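Side-chain contact in aldolase (Escherichia coli, PDB 6VOP), which is a putative class II aldolase of the AraD-like clan whose role is not established: residues Lys6-Gln9 and Ser10-Glu14. The protein carries 2 engineered substitutions. Numbering follows the deposited sequence.
Sequences KVEQ and SLREE
Glu8 brings its carboxylate to the edge of the Arg12 guanidinium, with CD in the plane of that group. The two flat groups are not coplanar; their planes stand 64° apart. This is an i to i+4 salt bridge in the first turns of helix 7-24, the first helix of the chain, in a protein of the class II aldolase/adducin family. Glu8 OE1 lies 3.4 Å from Arg12 NE, and the hydrogen bond there is weak. The two side chains run side by side in the same direction. Glu8 CG is anti to the backbone N (chi1 -173°), and the extended chain carries the acid towards Arg12. The aliphatic part of Arg12 passes close to the backbone, with CG 3.3 Å from Glu8 O. That same Glu8 O accepts the helical bond from Arg12 N at 2.9 Å. The other carboxylate oxygen of Glu8, OE2, makes a long, weak ion pair with Lys63.

One residue along, Gln9 and Glu13 meet differently. Their amide and carboxylate planes are 80° apart, nearly perpendicular. The close approach of Gln9 OE1 to Glu13 OE1 is doubtful at this resolution. The polar ends of Gln9 and Arg12 both reach the loop before strand 62-64: Gln9 NE2 bonds to Gln59 OE1 and Arg12 NH1 to Pro58 O, so the two side chains join the helix start to that loop. The backbone bond from Glu13 N to Gln9 O, 3.0 Å long, holds this turn.

Val7 and Leu11 form an apolar pair of the same spacing. They point the same way, and Leu11 also rests on Leu39 and Pro40 of a nearby loop. Val7 CG1 touches Leu11 CD1 at 4.0 Å.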
loop_
_atom_site.group_PDB
_atom_site.type_symbol
_atom_site.label_atom_id
_atom_site.label_comp_id
_atom_site.label_asym_id
_atom_site.label_seq_id
_atom_site.Cartn_x
_atom_site.Cartn_y
_atom_site.Cartn_z
ATOM N N LYS A 6 -0.353 29.222 19.857
ATOM C CA LYS A 6 -0.733 30.033 18.706
ATOM C C LYS A 6 -1.516 29.209 17.690
ATOM O O LYS A 6 -1.185 28.054 17.422
ATOM C CB LYS A 6 0.503 30.647 18.043
ATOM C CG LYS A 6 0.588 32.165 18.152
ATOM C CD LYS A 6 0.847 32.609 19.582
ATOM C CE LYS A 6 2.220 32.153 20.061
ATOM N NZ LYS A 6 2.504 32.584 21.460
ATOM N N VAL A 7 -2.557 29.821 17.126
ATOM C CA VAL A 7 -3.405 29.122 16.165
ATOM C C VAL A 7 -2.639 28.836 14.879
ATOM O O VAL A 7 -2.768 27.753 14.295
ATOM C CB VAL A 7 -4.684 29.936 15.900
ATOM C CG1 VAL A 7 -5.553 29.244 14.863
ATOM C CG2 VAL A 7 -5.453 30.141 17.196
ATOM N N GLU A 8 -1.831 29.795 14.420
ATOM C CA GLU A 8 -1.054 29.588 13.201
ATOM C C GLU A 8 -0.079 28.430 13.358
ATOM O O GLU A 8 0.163 27.678 12.406
ATOM C CB GLU A 8 -0.304 30.868 12.828
ATOM C CG GLU A 8 0.396 30.810 11.473
ATOM C CD GLU A 8 1.257 32.031 11.200
ATOM O OE1 GLU A 8 2.437 32.037 11.611
ATOM O OE2 GLU A 8 0.752 32.990 10.575
ATOM N N GLN A 9 0.489 28.267 14.555
ATOM C CA GLN A 9 1.416 27.166 14.786
ATOM C C GLN A 9 0.711 25.821 14.672
ATOM O O GLN A 9 1.253 24.878 14.082
ATOM C CB GLN A 9 2.080 27.319 16.156
ATOM C CG GLN A 9 2.994 26.165 16.549
ATOM C CD GLN A 9 4.154 25.974 15.584
ATOM O OE1 GLN A 9 4.660 24.864 15.410
ATOM N NE2 GLN A 9 4.584 27.063 14.958
ATOM N N SER A 10 -0.503 25.716 15.215
ATOM C CA SER A 10 -1.251 24.471 15.107
ATOM C C SER A 10 -1.728 24.224 13.680
ATOM O O SER A 10 -1.885 23.067 13.272
ATOM C CB SER A 10 -2.432 24.485 16.076
ATOM O OG SER A 10 -1.982 24.337 17.412
ATOM N N LEU A 11 -1.958 25.287 12.908
ATOM C CA LEU A 11 -2.312 25.112 11.504
ATOM C C LEU A 11 -1.113 24.642 10.690
ATOM O O LEU A 11 -1.257 23.809 9.787
ATOM C CB LEU A 11 -2.874 26.416 10.942
ATOM C CG LEU A 11 -4.279 26.762 11.435
ATOM C CD1 LEU A 11 -4.617 28.217 11.151
ATOM C CD2 LEU A 11 -5.301 25.835 10.804
ATOM N N ARG A 12 0.078 25.164 10.993
ATOM C CA ARG A 12 1.285 24.686 10.327
ATOM C C ARG A 12 1.541 23.218 10.644
ATOM O O ARG A 12 1.911 22.439 9.757
ATOM C CB ARG A 12 2.488 25.535 10.736
ATOM C CG ARG A 12 2.472 26.956 10.207
ATOM C CD ARG A 12 3.637 27.760 10.764
ATOM N NE ARG A 12 3.637 29.133 10.269
ATOM C CZ ARG A 12 4.391 29.566 9.265
ATOM N NH1 ARG A 12 5.213 28.731 8.641
ATOM N NH2 ARG A 12 4.325 30.835 8.882
ATOM N N GLU A 13 1.350 22.823 11.906
ATOM C CA GLU A 13 1.549 21.428 12.284
ATOM C C GLU A 13 0.500 20.528 11.647
ATOM O O GLU A 13 0.808 19.401 11.242
ATOM C CB GLU A 13 1.527 21.281 13.806
ATOM C CG GLU A 13 2.801 21.732 14.496
ATOM C CD GLU A 13 2.632 21.869 15.998
ATOM O OE1 GLU A 13 3.572 22.355 16.663
ATOM O OE2 GLU A 13 1.558 21.490 16.513
ATOM N N GLU A 14 -0.746 21.003 11.554
ATOM C CA GLU A 14 -1.788 20.208 10.911
ATOM C C GLU A 14 -1.470 19.977 9.441
ATOM O O GLU A 14 -1.679 18.875 8.918
ATOM C CB GLU A 14 -3.150 20.890 11.063
ATOM C CG GLU A 14 -4.302 20.090 10.462
ATOM C CD GLU A 14 -5.574 20.904 10.300
ATOM O OE1 GLU A 14 -6.639 20.301 10.054
ATOM O OE2 GLU A 14 -5.511 22.147 10.417
#